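Triggering receptor expressed on myeloid cells 1 (Mus musculus, PDB 1U9K) amplifies inflammatory responses as a cell-surface receptor, here represented by its extracellular immunoglobulin V-type domain, that multimerises on ligand binding and signals through the adapter TYROBP/DAP12. Local coordinates at residues P57-M62 with T66-P71; A74-Q79 with Y91-Y96; Q15-K20 with K33-L38. All blocks are in the same frame, centred on the assembly; numbering follows the deposited sequence.

Contact 1. Residues P57-M62 with T66-P71; sequences PSEVHM and TLKHDP
Ser58 and Val60 pair with His69 and Leu67 through two antiparallel hydrogen-bonded pairs, which close a β-hairpin. The strand axes run at 171°, and the shortest bond joins His69 N to Ser58 O at 2.8 Å.

Polar side chains gather on the face of Glu59, His61, Thr66 and Lys68. His61 CG lies beside the backbone N (chi1 -62°), which swings ND1 over to Thr66 OG1; the two share a 2.7 Å hydrogen bond in which either could be the donor, OG1 lying at the ring's edge and in its plane. His61 NE2 donates to Glu59 OE2 (3.2 Å), a bent bond on the anti side of the carboxylate and tilted from the ring plane, so the imidazole is held at both nitrogens. A valine in place of Thr66 would probably leave ND1 without this partner and the ring freer to turn.

Apolar contacts lie on the other face, where Val60 CG1 rests 3.7 Å from Leu67 CB, side chains alongside. The Pro57 and Pro71 rings cross at about a right angle.

Strand 58-62 is outermost in its sheet; strand 65-70 continues the pairing to 75-80, while Val60 and Leu67 reach Val48 in the opposing sheet.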
loop_
_atom_site.group_PDB
_atom_site.type_symbol
_atom_site.label_atom_id
_atom_site.label_comp_id
_atom_site.label_asym_id
_atom_site.label_seq_id
_atom_site.Cartn_x
_atom_site.Cartn_y
_atom_site.Cartn_z
ATOM N N PRO A 57 -14.716 -1.089 7.344
ATOM C CA PRO A 57 -14.023 -2.083 6.501
ATOM C C PRO A 57 -14.372 -1.865 5.027
ATOM O O PRO A 57 -15.509 -1.514 4.721
ATOM C CB PRO A 57 -14.625 -3.400 6.954
ATOM C CG PRO A 57 -15.206 -3.181 8.226
ATOM C CD PRO A 57 -15.546 -1.725 8.374
ATOM N N SER A 58 -13.399 -1.981 4.146
ATOM C CA SER A 58 -13.631 -1.713 2.729
ATOM C C SER A 58 -12.627 -2.472 1.910
ATOM O O SER A 58 -11.625 -2.926 2.413
ATOM C CB SER A 58 -13.450 -0.199 2.411
ATOM O OG SER A 58 -12.127 0.268 2.754
ATOM N N GLU A 59 -12.950 -2.607 0.638
ATOM C CA GLU A 59 -12.023 -3.104 -0.323
ATOM C C GLU A 59 -12.181 -2.315 -1.596
ATOM O O GLU A 59 -13.270 -2.230 -2.109
ATOM C CB GLU A 59 -12.207 -4.609 -0.514
ATOM C CG GLU A 59 -12.668 -5.006 -1.907
ATOM C CD GLU A 59 -13.071 -6.465 -1.994
ATOM O OE1 GLU A 59 -12.988 -7.166 -0.965
ATOM O OE2 GLU A 59 -13.468 -6.906 -3.091
ATOM N N VAL A 60 -11.115 -1.683 -2.046
ATOM C CA VAL A 60 -11.167 -0.842 -3.229
ATOM C C VAL A 60 -10.244 -1.430 -4.299
ATOM O O VAL A 60 -9.122 -1.898 -3.972
ATOM C CB VAL A 60 -10.744 0.624 -2.898
ATOM C CG1 VAL A 60 -9.625 0.672 -2.024
ATOM C CG2 VAL A 60 -10.388 1.416 -4.196
ATOM N N HIS A 61 -10.741 -1.437 -5.534
ATOM C CA HIS A 61 -9.977 -1.834 -6.711
ATOM C C HIS A 61 -9.599 -0.612 -7.553
ATOM O O HIS A 61 -10.403 0.323 -7.722
ATOM C CB HIS A 61 -10.785 -2.823 -7.548
ATOM C CG HIS A 61 -11.095 -4.094 -6.824
ATOM N ND1 HIS A 61 -10.119 -4.977 -6.415
ATOM C CD2 HIS A 61 -12.271 -4.615 -6.399
ATOM C CE1 HIS A 61 -10.681 -5.999 -5.786
ATOM N NE2 HIS A 61 -11.984 -5.802 -5.757
ATOM N N MET A 62 -8.380 -0.607 -8.064
ATOM C CA MET A 62 -7.915 0.460 -8.923
ATOM C C MET A 62 -6.922 -0.207 -9.835
ATOM O O MET A 62 -5.800 -0.472 -9.423
ATOM C CB MET A 62 -7.445 1.653 -8.089
ATOM C CG MET A 62 -6.769 2.747 -8.897
ATOM S SD MET A 62 -7.922 3.641 -9.957
ATOM C CE MET A 62 -8.875 4.541 -8.736
ATOM N N THR A 66 -5.481 -3.729 -5.364
ATOM C CA THR A 66 -6.578 -3.915 -4.456
ATOM C C THR A 66 -6.071 -3.554 -3.071
ATOM O O THR A 66 -5.006 -3.966 -2.656
ATOM C CB THR A 66 -7.052 -5.386 -4.488
ATOM O OG1 THR A 66 -7.622 -5.652 -5.767
ATOM C CG2 THR A 66 -8.200 -5.620 -3.496
ATOM N N LEU A 67 -6.832 -2.732 -2.353
ATOM C CA LEU A 67 -6.546 -2.414 -0.977
ATOM C C LEU A 67 -7.648 -2.918 -0.141
ATOM O O LEU A 67 -8.829 -2.564 -0.351
ATOM C CB LEU A 67 -6.503 -0.920 -0.869
ATOM C CG LEU A 67 -5.717 -0.163 0.133
ATOM C CD1 LEU A 67 -4.300 -0.650 0.141
ATOM C CD2 LEU A 67 -5.809 1.340 -0.301
ATOM N N LYS A 68 -7.329 -3.746 0.827
ATOM C CA LYS A 68 -8.348 -4.211 1.749
ATOM C C LYS A 68 -8.077 -3.489 3.033
ATOM O O LYS A 68 -6.963 -3.531 3.552
ATOM C CB LYS A 68 -8.269 -5.700 1.923
ATOM C CG LYS A 68 -8.862 -6.544 0.832
ATOM C CD LYS A 68 -8.605 -8.021 1.218
ATOM C CE LYS A 68 -9.508 -9.034 0.451
ATOM N NZ LYS A 68 -8.818 -9.189 -0.866
ATOM N N HIS A 69 -9.060 -2.760 3.498
ATOM C CA HIS A 69 -9.030 -2.100 4.794
ATOM C C HIS A 69 -9.752 -2.966 5.801
ATOM O O HIS A 69 -10.986 -3.049 5.802
ATOM C CB HIS A 69 -9.631 -0.698 4.694
ATOM C CG HIS A 69 -9.762 0.025 6.058
ATOM N ND1 HIS A 69 -8.670 0.468 6.774
ATOM C CD2 HIS A 69 -10.852 0.355 6.788
ATOM C CE1 HIS A 69 -9.083 1.041 7.889
ATOM N NE2 HIS A 69 -10.402 0.986 7.922
ATOM N N ASP A 70 -8.986 -3.565 6.718
ATOM C CA ASP A 70 -9.498 -4.514 7.658
ATOM C C ASP A 70 -9.257 -4.055 9.083
ATOM O O ASP A 70 -8.456 -4.628 9.788
ATOM C CB ASP A 70 -8.828 -5.857 7.373
ATOM C CG ASP A 70 -9.519 -7.033 8.000
ATOM O OD1 ASP A 70 -10.325 -6.930 8.977
ATOM O OD2 ASP A 70 -9.229 -8.160 7.583
ATOM N N PRO A 71 -10.017 -3.082 9.557
ATOM C CA PRO A 71 -9.774 -2.551 10.903
ATOM C C PRO A 71 -10.061 -3.547 11.980
ATOM O O PRO A 71 -9.471 -3.419 13.080
ATOM C CB PRO A 71 -10.723 -1.291 10.990
ATOM C CG PRO A 71 -11.804 -1.576 9.917
ATOM C CD PRO A 71 -11.135 -2.395 8.871
#

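Contact 2. Residues A74-Q79 with Y91-Y96; sequences AMLQVQ and YRCVIY
The backbones at Leu76 and Cys93 stand 8.2 Å apart between CA atoms and share no hydrogen bond, because the two strands belong to different sheets. This is the interior of the immunoglobulin V-set sandwich, at the place where strands E (75-80) and F (89-96) face each other across the core. In such a fold the sheets are joined by side chains that bridge the gap, and here three buried residues do so.

Leu76, Val78 and Cys93 all direct their CB atoms toward the opposite segment. Leu76 sends the methyl CD2 to Cys93 CB, at 4.2 Å. Two residues further on, Val78 meets the sulfur of the same cysteine, so that Cys93 is approached at two successive inward positions of strand E. The alternation of the strand leaves Gln77, between them, turned away from this interface. The contact is apolar throughout, methyl groups resting against CB and SG.

Cys93 is also covalently tied: its SG forms the disulfide with Cys21 of strand 17-22, the canonical intersheet link of the immunoglobulin domain. Trp35 of strand 32-37 touches both Val78 and Cys93, adding an aromatic neighbour to the same core. Where strand 75-80 starts, Ala74 and Met75 both face Asp70 in a G1 β-bulge.

The sulfur is set by chi1 of -60°, which puts SG anti to the carbonyl carbon and beside the backbone N, and brings it to 3.9 Å from Val78 CG2.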
loop_
_atom_site.group_PDB
_atom_site.type_symbol
_atom_site.label_atom_id
_atom_site.label_comp_id
_atom_site.label_asym_id
_atom_site.label_seq_id
_atom_site.Cartn_x
_atom_site.Cartn_y
_atom_site.Cartn_z
ATOM N N ALA A 74 -6.800 -4.636 12.505
ATOM C CA ALA A 74 -5.896 -3.494 12.501
ATOM C C ALA A 74 -4.888 -3.645 11.363
ATOM O O ALA A 74 -3.682 -3.540 11.566
ATOM C CB ALA A 74 -5.190 -3.391 13.840
ATOM N N MET A 75 -5.404 -3.906 10.159
ATOM C CA MET A 75 -4.620 -4.367 9.016
ATOM C C MET A 75 -5.115 -3.684 7.719
ATOM O O MET A 75 -6.314 -3.574 7.462
ATOM C CB MET A 75 -4.747 -5.909 8.889
ATOM C CG MET A 75 -4.053 -6.596 7.700
ATOM S SD MET A 75 -2.257 -6.324 7.764
ATOM C CE MET A 75 -1.787 -6.951 9.468
ATOM N N LEU A 76 -4.179 -3.248 6.904
ATOM C CA LEU A 76 -4.448 -2.889 5.526
ATOM C C LEU A 76 -3.718 -3.907 4.661
ATOM O O LEU A 76 -2.506 -4.072 4.861
ATOM C CB LEU A 76 -3.801 -1.537 5.325
ATOM C CG LEU A 76 -3.983 -0.816 4.024
ATOM C CD1 LEU A 76 -5.432 -0.345 3.948
ATOM C CD2 LEU A 76 -3.021 0.359 3.965
ATOM N N GLN A 77 -4.385 -4.599 3.755
ATOM C CA GLN A 77 -3.687 -5.533 2.835
ATOM C C GLN A 77 -3.704 -5.005 1.415
ATOM O O GLN A 77 -4.757 -4.627 0.891
ATOM C CB GLN A 77 -4.375 -6.893 2.822
ATOM C CG GLN A 77 -3.650 -7.937 2.026
ATOM C CD GLN A 77 -4.331 -9.255 2.108
ATOM O OE1 GLN A 77 -4.119 -10.005 3.045
ATOM N NE2 GLN A 77 -5.173 -9.540 1.138
ATOM N N VAL A 78 -2.555 -5.029 0.770
ATOM C CA VAL A 78 -2.452 -4.585 -0.601
ATOM C C VAL A 78 -2.174 -5.774 -1.499
ATOM O O VAL A 78 -1.424 -6.659 -1.124
ATOM C CB VAL A 78 -1.313 -3.567 -0.722
ATOM C CG1 VAL A 78 -1.178 -3.132 -2.174
ATOM C CG2 VAL A 78 -1.558 -2.387 0.248
ATOM N N GLN A 79 -2.837 -5.848 -2.655
ATOM C CA GLN A 79 -2.518 -6.870 -3.636
ATOM C C GLN A 79 -2.303 -6.165 -4.947
ATOM O O GLN A 79 -3.084 -5.258 -5.288
ATOM C CB GLN A 79 -3.629 -7.871 -3.782
ATOM C CG GLN A 79 -3.741 -8.839 -2.640
ATOM C CD GLN A 79 -4.960 -9.713 -2.802
ATOM O OE1 GLN A 79 -5.955 -9.540 -2.092
ATOM N NE2 GLN A 79 -4.917 -10.602 -3.784
ATOM N N TYR A 91 7.933 0.661 -2.847
ATOM C CA TYR A 91 6.549 0.987 -2.545
ATOM C C TYR A 91 6.379 1.083 -1.049
ATOM O O TYR A 91 7.194 0.596 -0.308
ATOM C CB TYR A 91 5.611 -0.120 -3.009
ATOM C CG TYR A 91 5.548 -0.350 -4.473
ATOM C CD1 TYR A 91 6.411 -1.256 -5.099
ATOM C CD2 TYR A 91 4.572 0.284 -5.265
ATOM C CE1 TYR A 91 6.345 -1.484 -6.463
ATOM C CE2 TYR A 91 4.523 0.066 -6.655
ATOM C CZ TYR A 91 5.402 -0.786 -7.233
ATOM O OH TYR A 91 5.378 -1.041 -8.587
ATOM N N ARG A 92 5.316 1.723 -0.605
ATOM C CA ARG A 92 4.983 1.690 0.792
ATOM C C ARG A 92 3.509 1.863 0.985
ATOM O O ARG A 92 2.827 2.441 0.148
ATOM C CB ARG A 92 5.703 2.801 1.543
ATOM C CG ARG A 92 5.468 4.143 0.966
ATOM C CD ARG A 92 6.193 5.250 1.646
ATOM N NE ARG A 92 5.675 6.553 1.224
ATOM C CZ ARG A 92 6.317 7.702 1.451
ATOM N NH1 ARG A 92 7.433 7.711 2.089
ATOM N NH2 ARG A 92 5.822 8.852 1.060
ATOM N N CYS A 93 3.028 1.392 2.123
ATOM C CA CYS A 93 1.703 1.725 2.659
ATOM C C CYS A 93 1.858 2.905 3.625
ATOM O O CYS A 93 2.822 2.963 4.413
ATOM C CB CYS A 93 1.158 0.614 3.572
ATOM S SG CYS A 93 0.925 -1.006 2.877
ATOM N N VAL A 94 0.897 3.820 3.583
ATOM C CA VAL A 94 0.943 5.008 4.397
ATOM C C VAL A 94 -0.413 5.404 4.929
ATOM O O VAL A 94 -1.476 5.045 4.377
ATOM C CB VAL A 94 1.468 6.195 3.622
ATOM C CG1 VAL A 94 2.895 5.953 3.121
ATOM C CG2 VAL A 94 0.476 6.608 2.494
ATOM N N ILE A 95 -0.370 6.123 6.040
ATOM C CA ILE A 95 -1.485 7.017 6.407
ATOM C C ILE A 95 -1.360 8.218 5.475
ATOM O O ILE A 95 -0.315 8.883 5.440
ATOM C CB ILE A 95 -1.440 7.440 7.846
ATOM C CG1 ILE A 95 -1.369 6.234 8.794
ATOM C CG2 ILE A 95 -2.672 8.389 8.172
ATOM C CD1 ILE A 95 -2.518 5.242 8.639
ATOM N N TYR A 96 -2.444 8.481 4.751
ATOM C CA TYR A 96 -2.560 9.485 3.744
ATOM C C TYR A 96 -3.422 10.659 4.186
ATOM O O TYR A 96 -4.634 10.523 4.458
ATOM C CB TYR A 96 -3.112 8.853 2.503
ATOM C CG TYR A 96 -3.071 9.707 1.244
ATOM C CD1 TYR A 96 -1.880 9.963 0.572
ATOM C CD2 TYR A 96 -4.257 10.198 0.705
ATOM C CE1 TYR A 96 -1.860 10.734 -0.583
ATOM C CE2 TYR A 96 -4.259 10.972 -0.447
ATOM C CZ TYR A 96 -3.059 11.214 -1.097
ATOM O OH TYR A 96 -3.083 11.980 -2.220
#

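Contact 3. Residues Q15-K20 with K33-L38; sequences QTLTVK and KAWQRL
Leu17 and Val19 reach Trp35 across the interior of the V-set sandwich, and the meeting is wholly apolar. With 10.2 Å between the CA atoms of Val19 and Trp35, the two backbones are too far apart to bond, and the large indole spans most of the gap. Its CG is anti to the backbone N (chi1 -178°), which carries the six-membered ring in toward strand 17-22.

Two adjacent carbons of that ring receive one methyl each. Leu17 CD2 lies 4.2 Å from Trp35 CZ2, and Val19 CG2 is equally far from Trp35 CH2. Both methyls come in obliquely to the ring, the valine side chain at about a right angle to that of the tryptophan. The two methyls are themselves neighbours, Leu17 CD2 and Val19 CG2 being 4.0 Å apart, and so present a joint apolar surface to the ring.

Trp35 is the core tryptophan of strand C (32-37), well known in V-type domains. From strand 89-96 beside it, Cys93 touches it and the ring of Tyr91 meets its ring with the planes nearly parallel. Val78 and Met80 of strand 75-80 border it within the core, as do Leu47 and Val48 of strand 45-49, beside it in its own sheet.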
loop_
_atom_site.group_PDB
_atom_site.type_symbol
_atom_site.label_atom_id
_atom_site.label_comp_id
_atom_site.label_asym_id
_atom_site.label_seq_id
_atom_site.Cartn_x
_atom_site.Cartn_y
_atom_site.Cartn_z
ATOM N N GLN A 15 2.705 -13.237 -11.124
ATOM C CA GLN A 15 2.290 -13.552 -9.758
ATOM C C GLN A 15 1.531 -12.336 -9.248
ATOM O O GLN A 15 1.505 -11.298 -9.907
ATOM C CB GLN A 15 3.509 -13.822 -8.828
ATOM C CG GLN A 15 4.099 -15.212 -9.017
ATOM C CD GLN A 15 5.084 -15.548 -7.932
ATOM O OE1 GLN A 15 6.214 -15.082 -7.981
ATOM N NE2 GLN A 15 4.651 -16.314 -6.940
ATOM N N THR A 16 0.970 -12.500 -8.071
ATOM C CA THR A 16 0.321 -11.427 -7.323
ATOM C C THR A 16 1.173 -11.139 -6.085
ATOM O O THR A 16 1.636 -12.076 -5.385
ATOM C CB THR A 16 -1.056 -11.877 -6.869
ATOM O OG1 THR A 16 -1.875 -12.113 -8.000
ATOM C CG2 THR A 16 -1.746 -10.818 -6.111
ATOM N N LEU A 17 1.445 -9.866 -5.880
ATOM C CA LEU A 17 2.088 -9.389 -4.661
ATOM C C LEU A 17 1.038 -9.188 -3.594
ATOM O O LEU A 17 0.013 -8.553 -3.877
ATOM C CB LEU A 17 2.756 -8.072 -4.923
ATOM C CG LEU A 17 3.313 -7.332 -3.716
ATOM C CD1 LEU A 17 4.394 -8.169 -3.101
ATOM C CD2 LEU A 17 3.735 -5.904 -4.037
ATOM N N THR A 18 1.267 -9.708 -2.390
ATOM C CA THR A 18 0.386 -9.431 -1.260
ATOM C C THR A 18 1.247 -8.878 -0.140
ATOM O O THR A 18 2.235 -9.497 0.210
ATOM C CB THR A 18 -0.321 -10.706 -0.758
ATOM O OG1 THR A 18 -1.128 -11.264 -1.801
ATOM C CG2 THR A 18 -1.320 -10.390 0.328
ATOM N N VAL A 19 0.835 -7.758 0.446
ATOM C CA VAL A 19 1.561 -7.088 1.503
ATOM C C VAL A 19 0.541 -6.786 2.587
ATOM O O VAL A 19 -0.545 -6.306 2.295
ATOM C CB VAL A 19 2.182 -5.781 0.979
ATOM C CG1 VAL A 19 2.733 -4.928 2.089
ATOM C CG2 VAL A 19 3.212 -6.095 -0.062
ATOM N N LYS A 20 0.862 -7.182 3.817
ATOM C CA LYS A 20 0.030 -6.931 5.004
ATOM C C LYS A 20 0.695 -5.846 5.823
ATOM O O LYS A 20 1.808 -6.054 6.360
ATOM C CB LYS A 20 -0.081 -8.201 5.842
ATOM C CG LYS A 20 -0.694 -9.335 5.060
ATOM C CD LYS A 20 -1.415 -10.341 5.915
ATOM C CE LYS A 20 -1.812 -11.541 5.057
ATOM N NZ LYS A 20 -3.083 -12.230 5.611
ATOM N N LYS A 33 -5.875 5.699 4.193
ATOM C CA LYS A 33 -4.667 4.941 3.919
ATOM C C LYS A 33 -4.431 4.825 2.433
ATOM O O LYS A 33 -5.337 4.963 1.622
ATOM C CB LYS A 33 -4.680 3.568 4.584
ATOM C CG LYS A 33 -4.785 3.649 6.124
ATOM C CD LYS A 33 -6.157 3.355 6.598
ATOM C CE LYS A 33 -6.302 3.473 8.125
ATOM N NZ LYS A 33 -7.686 3.615 8.493
ATOM N N ALA A 34 -3.169 4.603 2.071
ATOM C CA ALA A 34 -2.793 4.567 0.692
ATOM C C ALA A 34 -1.621 3.643 0.460
ATOM O O ALA A 34 -0.784 3.394 1.344
ATOM C CB ALA A 34 -2.471 5.910 0.194
ATOM N N TRP A 35 -1.551 3.175 -0.775
ATOM C CA TRP A 35 -0.383 2.488 -1.323
ATOM C C TRP A 35 0.310 3.422 -2.303
ATOM O O TRP A 35 -0.345 3.990 -3.145
ATOM C CB TRP A 35 -0.852 1.262 -2.068
ATOM C CG TRP A 35 0.218 0.345 -2.695
ATOM C CD1 TRP A 35 0.263 -0.019 -3.998
ATOM C CD2 TRP A 35 1.240 -0.413 -2.028
ATOM N NE1 TRP A 35 1.264 -0.922 -4.205
ATOM C CE2 TRP A 35 1.866 -1.206 -3.003
ATOM C CE3 TRP A 35 1.661 -0.543 -0.687
ATOM C CZ2 TRP A 35 2.894 -2.062 -2.711
ATOM C CZ3 TRP A 35 2.692 -1.398 -0.391
ATOM C CH2 TRP A 35 3.307 -2.146 -1.398
ATOM N N GLN A 36 1.623 3.572 -2.162
ATOM C CA GLN A 36 2.425 4.496 -2.945
ATOM C C GLN A 36 3.608 3.793 -3.582
ATOM O O GLN A 36 4.135 2.832 -3.042
ATOM C CB GLN A 36 2.981 5.639 -2.098
ATOM C CG GLN A 36 1.847 6.502 -1.437
ATOM C CD GLN A 36 2.412 7.763 -0.796
ATOM O OE1 GLN A 36 3.386 7.672 -0.061
ATOM N NE2 GLN A 36 1.838 8.921 -1.097
ATOM N N ARG A 37 3.987 4.243 -4.759
ATOM C CA ARG A 37 5.248 3.881 -5.329
ATOM C C ARG A 37 6.207 5.063 -5.135
ATOM O O ARG A 37 5.791 6.229 -5.097
ATOM C CB ARG A 37 5.071 3.535 -6.782
ATOM C CG ARG A 37 6.264 3.018 -7.492
ATOM C CD ARG A 37 5.895 2.514 -8.874
ATOM N NE ARG A 37 7.013 1.834 -9.491
ATOM C CZ ARG A 37 6.970 1.270 -10.704
ATOM N NH1 ARG A 37 5.856 1.293 -11.429
ATOM N NH2 ARG A 37 8.020 0.674 -11.176
ATOM N N LEU A 38 7.471 4.738 -4.966
ATOM C CA LEU A 38 8.496 5.753 -4.708
ATOM C C LEU A 38 9.542 5.737 -5.802
ATOM O O LEU A 38 10.618 5.170 -5.626
ATOM C CB LEU A 38 9.143 5.509 -3.352
ATOM C CG LEU A 38 8.221 5.465 -2.129
ATOM C CD1 LEU A 38 8.896 4.981 -0.800
ATOM C CD2 LEU A 38 7.584 6.767 -1.905
#

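Overall arrangement
The three contacts sample one immunoglobulin V-type domain in two ways: contact 1 pairs adjacent strands within a sheet, whereas contacts 2 and 3 join one sheet to the other. Along the chain contact 3 comes first, then contact 1, then contact 2. The centres of contacts 2 and 3 are about 7 Å apart, those of 1 and 2 about 9 Å, and those of 1 and 3 about 12 Å. Strands 17-22, 75-80, 65-70 and 58-62 follow one another across the four-stranded sheet, while 89-96 and 32-37 are neighbours in the other. Together they help hold the extracellular domain together, the hairpin at one sheet's margin and the bridging residues near the domain's centre, between the sheets.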